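Local coordinates for uncharacterized HTH-type transcriptional regulator HI_0893 (PDB 3QKX), which probably binds cis-regulatory DNA through a helix-turn-helix motif and regulates transcription, as other TetR-family proteins do, at residues F64-A69 and P100-N105; R86-N91 and N124-L129; Y94-N99 and T155-A160. All coordinates share one frame; numbering follows the deposited sequence. Where two conformers were deposited one is given.

Interaction 1: residues F64-A69 and P100-N105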
loop_
_atom_site.group_PDB
_atom_site.type_symbol
_atom_site.label_atom_id
_atom_site.label_comp_id
_atom_site.label_asym_id
_atom_site.label_seq_id
_atom_site.Cartn_x
_atom_site.Cartn_y
_atom_site.Cartn_z
ATOM N N PHE A 64 -1.089 -9.909 -12.687
ATOM C CA PHE A 64 -0.773 -8.761 -13.548
ATOM C C PHE A 64 -1.836 -8.575 -14.655
ATOM O O PHE A 64 -2.299 -7.452 -14.870
ATOM C CB PHE A 64 0.650 -8.851 -14.151
ATOM C CG PHE A 64 1.706 -8.082 -13.367
ATOM N N SER A 65 -2.256 -9.678 -15.299
ATOM C CA SER A 65 -3.269 -9.639 -16.378
ATOM C C SER A 65 -4.609 -9.043 -15.946
ATOM O O SER A 65 -5.207 -8.262 -16.693
ATOM C CB SER A 65 -3.536 -11.050 -16.953
ATOM O OG SER A 65 -2.440 -11.515 -17.715
HETATM N N MSE A 66 -5.096 -9.442 -14.777
HETATM C CA MSE A 66 -6.347 -8.890 -14.249
HETATM C C MSE A 66 -6.226 -7.380 -14.002
HETATM O O MSE A 66 -7.173 -6.619 -14.263
HETATM C CB MSE A 66 -6.742 -9.571 -12.936
HETATM C CG MSE A 66 -7.061 -11.042 -13.045
HETATM SE SE MSE A 66 -7.825 -11.689 -11.370
HETATM C CE MSE A 66 -9.618 -12.118 -12.051
ATOM N N PHE A 67 -5.078 -6.954 -13.480
ATOM C CA PHE A 67 -4.837 -5.535 -13.272
ATOM C C PHE A 67 -4.861 -4.790 -14.603
ATOM O O PHE A 67 -5.537 -3.786 -14.725
ATOM C CB PHE A 67 -3.493 -5.277 -12.551
ATOM C CG PHE A 67 -3.418 -5.798 -11.106
ATOM C CD1 PHE A 67 -4.549 -6.263 -10.399
ATOM C CD2 PHE A 67 -2.191 -5.746 -10.424
ATOM C CE1 PHE A 67 -4.436 -6.698 -9.067
ATOM C CE2 PHE A 67 -2.078 -6.180 -9.087
ATOM C CZ PHE A 67 -3.200 -6.654 -8.417
HETATM N N MSE A 68 -4.146 -5.295 -15.602
HETATM C CA MSE A 68 -4.119 -4.641 -16.925
HETATM C C MSE A 68 -5.520 -4.596 -17.554
HETATM O O MSE A 68 -5.902 -3.597 -18.157
HETATM C CB MSE A 68 -3.160 -5.363 -17.883
HETATM C CG MSE A 68 -1.729 -5.461 -17.405
HETATM SE SE MSE A 68 -0.937 -3.733 -17.140
HETATM C CE MSE A 68 0.092 -3.835 -18.793
ATOM N N ALA A 69 -6.283 -5.673 -17.392
ATOM C CA ALA A 69 -7.637 -5.738 -17.944
ATOM C C ALA A 69 -8.556 -4.742 -17.246
ATOM O O ALA A 69 -9.465 -4.193 -17.871
ATOM C CB ALA A 69 -8.194 -7.153 -17.838
ATOM N N PRO A 100 -12.903 -8.386 -2.889
ATOM C CA PRO A 100 -12.174 -8.061 -1.684
ATOM C C PRO A 100 -11.048 -9.053 -1.342
ATOM O O PRO A 100 -10.049 -8.667 -0.713
ATOM C CB PRO A 100 -13.260 -8.095 -0.601
ATOM C CG PRO A 100 -14.291 -8.944 -1.116
ATOM C CD PRO A 100 -14.208 -8.986 -2.602
ATOM N N THR A 101 -11.220 -10.308 -1.745
ATOM C CA THR A 101 -10.173 -11.322 -1.642
ATOM C C THR A 101 -8.904 -10.894 -2.413
ATOM O O THR A 101 -7.788 -11.055 -1.923
ATOM C CB THR A 101 -10.710 -12.708 -2.123
ATOM O OG1 THR A 101 -9.775 -13.741 -1.786
ATOM C CG2 THR A 101 -11.012 -12.705 -3.668
ATOM N N ILE A 102 -9.084 -10.248 -3.558
ATOM C CA ILE A 102 -7.959 -9.691 -4.289
ATOM C C ILE A 102 -7.362 -8.527 -3.499
ATOM O O ILE A 102 -6.140 -8.391 -3.399
ATOM C CB ILE A 102 -8.376 -9.209 -5.715
ATOM C CG1 ILE A 102 -8.871 -10.377 -6.572
ATOM C CG2 ILE A 102 -7.229 -8.503 -6.412
ATOM C CD1 ILE A 102 -7.800 -11.331 -6.974
ATOM N N LEU A 103 -8.227 -7.698 -2.928
ATOM C CA LEU A 103 -7.785 -6.566 -2.105
ATOM C C LEU A 103 -6.908 -7.018 -0.911
ATOM O O LEU A 103 -5.868 -6.418 -0.669
ATOM C CB LEU A 103 -8.999 -5.733 -1.637
ATOM C CG LEU A 103 -8.743 -4.534 -0.742
ATOM C CD1 LEU A 103 -8.020 -3.447 -1.520
ATOM C CD2 LEU A 103 -10.068 -4.041 -0.151
ATOM N N SER A 104 -7.310 -8.070 -0.198
ATOM C CA SER A 104 -6.490 -8.611 0.897
ATOM C C SER A 104 -5.114 -9.038 0.425
ATOM O O SER A 104 -4.120 -8.771 1.079
ATOM C CB SER A 104 -7.144 -9.828 1.544
ATOM O OG SER A 104 -8.404 -9.521 2.083
ATOM N N ASN A 105 -5.063 -9.726 -0.702
ATOM C CA ASN A 105 -3.806 -10.293 -1.167
ATOM C C ASN A 105 -2.859 -9.280 -1.848
ATOM O O ASN A 105 -1.668 -9.561 -1.964
ATOM C CB ASN A 105 -4.078 -11.507 -2.069
ATOM C CG ASN A 105 -4.761 -12.634 -1.323
ATOM O OD1 ASN A 105 -4.604 -12.773 -0.120
ATOM N ND2 ASN A 105 -5.524 -13.453 -2.041
#
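The backbones of helix 52-72 and helix 100-109 stand well apart where M66 faces I102, their CA atoms being 10.1 Å from each other, and side chains alone bridge the gap. Both segments are regular helix, with backbone bonds such as M68 N to F64 O (2.9 Å) on one side and S104 N to P100 O (2.9 Å) on the other. The contact is small, burying 91 Å² in total, and entirely apolar. I102 supplies the whole of one side: its side chain sets out toward the opposite helix, and its two branches meet different partners. The delta methyl touches the selenium of the selenomethionine M66, with I102 CD1 4.4 Å from M66 SE. Its CG2 methyl reaches the edge of the F67 ring, close to the ring plane, 4.3 Å from F67 CE1. In the TetR fold, a helix like 52-72 links the DNA-binding helices to the C-terminal domain, and this is where it lies beside helix 100-109 of that domain. F67 arrives from the flank of its helix, CG anti to the carbonyl carbon (chi1 -66°), which swings the ring across to I102 and also onto L106 and Y109 further along helix 100-109. I102 packs against D18 of helix 6-23 too, while N105 ND2 hydrogen-bonds to the carbonyl oxygen of that same D18, bringing the N-terminal helix to this junction.

Interaction 2: residues R86-N91 and N124-L129. With SO4 (sulfate ion), chain F; EDO (1,2-ethanediol), chain C.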
loop_
_atom_site.group_PDB
_atom_site.type_symbol
_atom_site.label_atom_id
_atom_site.label_comp_id
_atom_site.label_asym_id
_atom_site.label_seq_id
_atom_site.Cartn_x
_atom_site.Cartn_y
_atom_site.Cartn_z
ATOM N N ARG A 86 -10.722 9.197 -15.093
ATOM C CA ARG A 86 -11.838 8.910 -14.206
ATOM C C ARG A 86 -12.366 7.500 -14.407
ATOM O O ARG A 86 -12.634 6.808 -13.446
ATOM C CB ARG A 86 -12.943 9.931 -14.435
ATOM C CG ARG A 86 -14.225 9.697 -13.661
ATOM C CD ARG A 86 -15.025 10.964 -13.596
ATOM N NE ARG A 86 -16.354 10.719 -13.076
ATOM C CZ ARG A 86 -17.435 10.415 -13.798
ATOM N NH1 ARG A 86 -17.400 10.295 -15.135
ATOM N NH2 ARG A 86 -18.581 10.197 -13.162
ATOM N N GLN A 87 -12.482 7.063 -15.651
ATOM C CA GLN A 87 -12.868 5.670 -15.934
ATOM C C GLN A 87 -11.890 4.697 -15.294
ATOM O O GLN A 87 -12.303 3.724 -14.689
ATOM C CB GLN A 87 -12.903 5.423 -17.434
ATOM C CG GLN A 87 -13.422 4.030 -17.863
ATOM C CD GLN A 87 -14.866 3.841 -17.489
ATOM O OE1 GLN A 87 -15.725 4.507 -18.023
ATOM N NE2 GLN A 87 -15.127 2.982 -16.519
HETATM N N MSE A 88 -10.595 4.950 -15.461
HETATM C CA MSE A 88 -9.573 4.064 -14.905
HETATM C C MSE A 88 -9.648 4.040 -13.383
HETATM O O MSE A 88 -9.486 2.994 -12.777
HETATM C CB MSE A 88 -8.160 4.477 -15.362
HETATM C CG MSE A 88 -7.828 4.044 -16.770
HETATM SE SE MSE A 88 -5.940 4.350 -17.197
HETATM C CE MSE A 88 -5.913 6.306 -17.236
ATOM N N TRP A 89 -9.893 5.190 -12.766
ATOM C CA TRP A 89 -10.052 5.255 -11.305
ATOM C C TRP A 89 -11.214 4.370 -10.858
ATOM O O TRP A 89 -11.070 3.560 -9.960
ATOM C CB TRP A 89 -10.297 6.702 -10.855
ATOM C CG TRP A 89 -10.003 6.923 -9.414
ATOM C CD1 TRP A 89 -8.867 7.436 -8.896
ATOM C CD2 TRP A 89 -10.858 6.641 -8.311
ATOM N NE1 TRP A 89 -8.939 7.473 -7.531
ATOM C CE2 TRP A 89 -10.150 6.975 -7.144
ATOM C CE3 TRP A 89 -12.152 6.107 -8.188
ATOM C CZ2 TRP A 89 -10.683 6.831 -5.895
ATOM C CZ3 TRP A 89 -12.667 5.947 -6.947
ATOM C CH2 TRP A 89 -11.937 6.318 -5.801
ATOM N N LYS A 90 -12.360 4.533 -11.513
ATOM C CA LYS A 90 -13.576 3.799 -11.181
ATOM C C LYS A 90 -13.411 2.313 -11.445
ATOM O O LYS A 90 -13.900 1.462 -10.673
ATOM C CB LYS A 90 -14.755 4.314 -12.011
ATOM C CG LYS A 90 -15.183 5.737 -11.699
ATOM C CD LYS A 90 -15.976 6.301 -12.850
ATOM C CE LYS A 90 -17.489 6.137 -12.657
ATOM N NZ LYS A 90 -18.261 6.677 -13.821
ATOM N N ASN A 91 -12.730 1.985 -12.543
ATOM C CA ASN A 91 -12.442 0.589 -12.841
ATOM C C ASN A 91 -11.710 -0.066 -11.682
ATOM O O ASN A 91 -12.077 -1.148 -11.267
ATOM C CB ASN A 91 -11.572 0.431 -14.075
ATOM C CG ASN A 91 -12.290 0.775 -15.384
ATOM O OD1 ASN A 91 -13.507 0.779 -15.467
ATOM N ND2 ASN A 91 -11.505 1.103 -16.402
ATOM N N ASN A 124 2.944 -2.109 -23.389
ATOM C CA ASN A 124 1.692 -1.389 -23.677
ATOM C C ASN A 124 0.658 -1.446 -22.546
ATOM O O ASN A 124 -0.478 -1.909 -22.741
ATOM C CB ASN A 124 1.077 -1.912 -24.975
ATOM C CG ASN A 124 2.034 -1.826 -26.137
ATOM O OD1 ASN A 124 2.477 -0.734 -26.515
ATOM N ND2 ASN A 124 2.375 -2.975 -26.703
ATOM N N CYS A 125 1.081 -1.015 -21.361
ATOM C CA CYS A 125 0.176 -0.808 -20.253
ATOM C C CYS A 125 -0.668 0.435 -20.525
ATOM O O CYS A 125 -0.142 1.452 -20.944
ATOM C CB CYS A 125 0.969 -0.627 -18.957
ATOM S SG CYS A 125 -0.046 -0.319 -17.512
ATOM N N ARG A 126 -1.973 0.347 -20.284
ATOM C CA ARG A 126 -2.886 1.474 -20.506
ATOM C C ARG A 126 -2.424 2.757 -19.785
ATOM O O ARG A 126 -2.503 3.842 -20.348
ATOM C CB ARG A 126 -4.319 1.095 -20.074
ATOM C CG ARG A 126 -5.387 2.203 -20.163
ATOM C CD ARG A 126 -5.411 2.904 -21.515
ATOM N NE ARG A 126 -5.503 1.968 -22.645
ATOM C CZ ARG A 126 -5.222 2.259 -23.921
ATOM N NH1 ARG A 126 -4.783 3.469 -24.270
ATOM N NH2 ARG A 126 -5.360 1.312 -24.879
ATOM N N TRP A 127 -1.913 2.620 -18.563
ATOM C CA TRP A 127 -1.418 3.769 -17.813
ATOM C C TRP A 127 -0.287 4.453 -18.540
ATOM O O TRP A 127 -0.297 5.686 -18.689
ATOM C CB TRP A 127 -0.920 3.372 -16.427
ATOM C CG TRP A 127 -0.372 4.543 -15.693
ATOM C CD1 TRP A 127 0.929 4.754 -15.322
ATOM C CD2 TRP A 127 -1.097 5.708 -15.289
ATOM N NE1 TRP A 127 1.050 5.983 -14.707
ATOM C CE2 TRP A 127 -0.188 6.571 -14.655
ATOM C CE3 TRP A 127 -2.428 6.094 -15.386
ATOM C CZ2 TRP A 127 -0.568 7.807 -14.144
ATOM C CZ3 TRP A 127 -2.805 7.329 -14.864
ATOM C CH2 TRP A 127 -1.881 8.163 -14.263
ATOM N N ASP A 128 0.696 3.655 -18.954
ATOM C CA ASP A 128 1.864 4.159 -19.660
ATOM C C ASP A 128 1.434 4.872 -20.929
ATOM O O ASP A 128 1.893 5.995 -21.196
ATOM C CB ASP A 128 2.863 3.013 -19.999
ATOM C CG ASP A 128 3.710 2.543 -18.768
ATOM O OD1 ASP A 128 3.628 3.140 -17.670
ATOM O OD2 ASP A 128 4.474 1.567 -18.921
ATOM N N LEU A 129 0.546 4.223 -21.692
ATOM C CA LEU A 129 0.042 4.765 -22.959
ATOM C C LEU A 129 -0.715 6.053 -22.738
ATOM O O LEU A 129 -0.548 7.017 -23.493
ATOM C CB LEU A 129 -0.894 3.774 -23.663
ATOM C CG LEU A 129 -0.328 2.483 -24.278
ATOM C CD1 LEU A 129 -1.433 1.743 -25.051
ATOM C CD2 LEU A 129 0.857 2.746 -25.183
HETATM S S SO4 F . -20.835 9.336 -15.735
HETATM O O1 SO4 F . -20.163 8.544 -16.772
HETATM O O2 SO4 F . -20.292 10.695 -15.677
HETATM O O3 SO4 F . -20.669 8.664 -14.442
HETATM O O4 SO4 F . -22.261 9.439 -16.025
HETATM C C1 EDO C . 3.255 2.299 -13.467
HETATM O O1 EDO C . 2.563 1.753 -12.338
HETATM C C2 EDO C . 4.607 1.612 -13.640
HETATM O O2 EDO C . 5.217 2.061 -14.860
#
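Sulfate O3 is held by R86 NH2 at 2.9 Å (N-H...O 152°); in one of its two modelled conformers K90 NZ adds a weak bond to O3 and lies over the rim of one guanidinium face. R86 NH1 bonds sulfate O2 at 3.0 Å, so the anion, probably from the crystallisation liquor, sits at the guanidinium edge. E83 and E176 form salt bridges with the same arginine. The contact with 124-129 is made by the selenomethionine M88, whose chain runs out to SE and then bends at chi3 (-69°), which turns CE toward W127. M88 SE rests 3.7 Å from R126 CG, and M88 CE meets the six-membered edge of the W127 indole near its plane, 4.0 Å from W127 CE3. R126 bends away beyond CG, its guanidinium making a cation-pi contact with F75 and taking L129 CD1 over one face. W127 NE1 bonds the carbonyl oxygen of E145, and F149 meets the indole edge-to-face. C125 caps the start of helix 126-137, with a weak bond from W127 N to C125 SG. Such packing of a buried selenomethionine against a tryptophan joins two helices within the all-helical C-terminal domain of this TetR-family protein.

Interaction 3: residues Y94-N99 and T155-A160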
loop_
_atom_site.group_PDB
_atom_site.type_symbol
_atom_site.label_atom_id
_atom_site.label_comp_id
_atom_site.label_asym_id
_atom_site.label_seq_id
_atom_site.Cartn_x
_atom_site.Cartn_y
_atom_site.Cartn_z
ATOM N N TYR A 94 -14.154 -0.049 -8.269
ATOM C CA TYR A 94 -15.207 -1.050 -8.313
ATOM C C TYR A 94 -14.663 -2.455 -8.451
ATOM O O TYR A 94 -15.329 -3.384 -8.041
ATOM C CB TYR A 94 -16.203 -0.764 -9.444
ATOM C CG TYR A 94 -17.027 0.471 -9.189
ATOM C CD1 TYR A 94 -17.904 0.540 -8.102
ATOM C CD2 TYR A 94 -16.940 1.570 -10.034
ATOM C CE1 TYR A 94 -18.656 1.680 -7.858
ATOM C CE2 TYR A 94 -17.670 2.712 -9.800
ATOM C CZ TYR A 94 -18.524 2.772 -8.713
ATOM O OH TYR A 94 -19.242 3.924 -8.508
ATOM N N PHE A 95 -13.480 -2.622 -9.044
ATOM C CA PHE A 95 -12.890 -3.956 -9.165
ATOM C C PHE A 95 -12.509 -4.506 -7.804
ATOM O O PHE A 95 -12.786 -5.690 -7.514
ATOM C CB PHE A 95 -11.667 -3.952 -10.066
ATOM C CG PHE A 95 -10.923 -5.252 -10.076
ATOM C CD1 PHE A 95 -11.384 -6.318 -10.819
ATOM C CD2 PHE A 95 -9.742 -5.407 -9.357
ATOM C CE1 PHE A 95 -10.699 -7.514 -10.843
ATOM C CE2 PHE A 95 -9.052 -6.612 -9.384
ATOM C CZ PHE A 95 -9.534 -7.655 -10.127
ATOM N N LEU A 96 -11.870 -3.662 -6.984
ATOM C CA LEU A 96 -11.422 -4.065 -5.656
ATOM C C LEU A 96 -12.572 -4.192 -4.698
ATOM O O LEU A 96 -12.556 -5.086 -3.862
ATOM C CB LEU A 96 -10.396 -3.096 -5.091
ATOM C CG LEU A 96 -9.045 -3.092 -5.823
ATOM C CD1 LEU A 96 -8.190 -1.906 -5.404
ATOM C CD2 LEU A 96 -8.289 -4.401 -5.596
ATOM N N GLN A 97 -13.580 -3.323 -4.820
ATOM C CA GLN A 97 -14.769 -3.487 -4.001
ATOM C C GLN A 97 -15.509 -4.784 -4.384
ATOM O O GLN A 97 -15.899 -5.539 -3.492
ATOM C CB GLN A 97 -15.659 -2.231 -4.048
ATOM C CG GLN A 97 -14.981 -0.958 -3.379
ATOM C CD GLN A 97 -14.777 -1.073 -1.847
ATOM O OE1 GLN A 97 -15.737 -1.094 -1.071
ATOM N NE2 GLN A 97 -13.514 -1.121 -1.422
ATOM N N GLU A 98 -15.639 -5.068 -5.675
ATOM C CA GLU A 98 -16.255 -6.331 -6.119
ATOM C C GLU A 98 -15.422 -7.590 -5.735
ATOM O O GLU A 98 -15.983 -8.651 -5.571
ATOM C CB GLU A 98 -16.576 -6.298 -7.652
ATOM C CG GLU A 98 -17.979 -5.649 -8.011
ATOM C CD GLU A 98 -18.021 -4.759 -9.334
ATOM O OE1 GLU A 98 -17.162 -4.899 -10.259
ATOM O OE2 GLU A 98 -18.956 -3.919 -9.445
ATOM N N ASN A 99 -14.099 -7.445 -5.598
ATOM C CA ASN A 99 -13.188 -8.571 -5.322
ATOM C C ASN A 99 -12.309 -8.324 -4.081
ATOM O O ASN A 99 -11.117 -8.096 -4.196
ATOM C CB ASN A 99 -12.310 -8.815 -6.527
ATOM C CG ASN A 99 -13.105 -9.160 -7.741
ATOM O OD1 ASN A 99 -13.467 -10.308 -7.940
ATOM N ND2 ASN A 99 -13.420 -8.161 -8.543
ATOM N N THR A 155 -4.481 6.528 -5.457
ATOM C CA THR A 155 -5.528 6.848 -4.473
ATOM C C THR A 155 -6.682 5.831 -4.487
ATOM O O THR A 155 -7.177 5.427 -3.440
ATOM C CB THR A 155 -6.112 8.258 -4.690
ATOM O OG1 THR A 155 -6.498 8.425 -6.074
ATOM C CG2 THR A 155 -5.100 9.348 -4.279
ATOM N N ALA A 156 -7.047 5.372 -5.679
ATOM C CA ALA A 156 -8.101 4.380 -5.825
ATOM C C ALA A 156 -7.778 3.143 -5.017
ATOM O O ALA A 156 -8.629 2.660 -4.250
ATOM C CB ALA A 156 -8.295 4.037 -7.239
ATOM N N ILE A 157 -6.527 2.703 -5.088
ATOM C CA ILE A 157 -6.092 1.505 -4.369
ATOM C C ILE A 157 -6.007 1.764 -2.879
ATOM O O ILE A 157 -6.400 0.926 -2.086
ATOM C CB ILE A 157 -4.721 0.989 -4.872
ATOM C CG1 ILE A 157 -4.790 0.644 -6.366
ATOM C CG2 ILE A 157 -4.276 -0.223 -4.052
ATOM C CD1 ILE A 157 -3.431 0.525 -7.057
ATOM N N ASN A 158 -5.470 2.913 -2.494
ATOM C CA ASN A 158 -5.309 3.238 -1.088
ATOM C C ASN A 158 -6.681 3.436 -0.390
ATOM O O ASN A 158 -6.860 3.066 0.794
ATOM C CB ASN A 158 -4.405 4.495 -0.914
ATOM C CG ASN A 158 -2.891 4.179 -1.041
ATOM O OD1 ASN A 158 -2.481 3.044 -0.902
ATOM N ND2 ASN A 158 -2.074 5.205 -1.289
ATOM N N LEU A 159 -7.640 4.011 -1.117
ATOM C CA LEU A 159 -8.963 4.259 -0.567
ATOM C C LEU A 159 -9.718 2.954 -0.309
ATOM O O LEU A 159 -10.269 2.764 0.768
ATOM C CB LEU A 159 -9.772 5.170 -1.488
ATOM C CG LEU A 159 -11.000 5.819 -0.862
ATOM C CD1 LEU A 159 -10.617 6.728 0.338
ATOM C CD2 LEU A 159 -11.714 6.605 -1.895
ATOM N N ALA A 160 -9.730 2.066 -1.305
ATOM C CA ALA A 160 -10.298 0.723 -1.162
ATOM C C ALA A 160 -9.682 -0.008 0.036
ATOM O O ALA A 160 -10.397 -0.579 0.874
ATOM C CB ALA A 160 -10.069 -0.062 -2.404
#
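L96 extends toward helix 154-165 and meets it first at CB, then at one of its methyls. L96 CB lies 4.1 Å from A160 CB. With CG anti to the carbonyl carbon (chi1 -68°), the branch point is carried toward helix 154-165 and CD1 reaches it, while the two methyls find different neighbours. L96 CD1 drops between two residues one turn apart on the other helix, 4.0 Å from A160 CB and 4.1 Å from I157 CA. The same methyl also brushes the side chain of I157, with L96 CD1 4.4 Å from I157 CG1. L96 CD2 turns instead to the backbone of L103 at the start of helix 100-109.

The small A160 lets the backbones come close here, L96 CA and A160 CA being 6.7 Å apart. The short helical axes run nearly parallel, at 26° to each other. Next to L96, Q97 has its amide at the more open border of the contact: in one of its two modelled conformers a bend at chi2 folds the chain back so that Q97 NE2 lies 3.7 Å from A160 CA, in van der Waals contact without a hydrogen bond to it. Helix 81-98 ends just beyond. There N99 ND2 donates a nearly straight bond (2.8 Å, 163°) to F95 O, in the carbonyl plane and on a lone pair, and N99 CG lies over one face of the F95 ring, toward its rim.

On its far flank helix 154-165 meets the second subunit, where N158 ND2 bonds N158 OD1 of that subunit and T155 packs on its L150. The contact thus backs a dimer-interface helix with helix 81-98, within the helical C-terminal domain through which TetR-family regulators characteristically dimerise.

From the N terminus, helix 52-72 comes first. Interaction 1 closes a loop from it across helix 81-98 to helix 100-109, joining the DNA-binding region to the C-terminal domain. Interactions 2 and 3 both start on helix 81-98: the earlier part, 86-91, reaches forward to helix 126-137, and the later part, 94-99, to helix 154-165. None of the three nests inside another; every pair crosses, each opening before the preceding one has closed. They also touch: M68 packs on C125, I102 on F95, L103 on A160, and W89 NE1 probably hydrogen-bonds T155 OG1. Interactions 2 and 3 thus share helix 81-98, while interaction 1 ties the linking helix to helix 100-109, the next helix after 81-98.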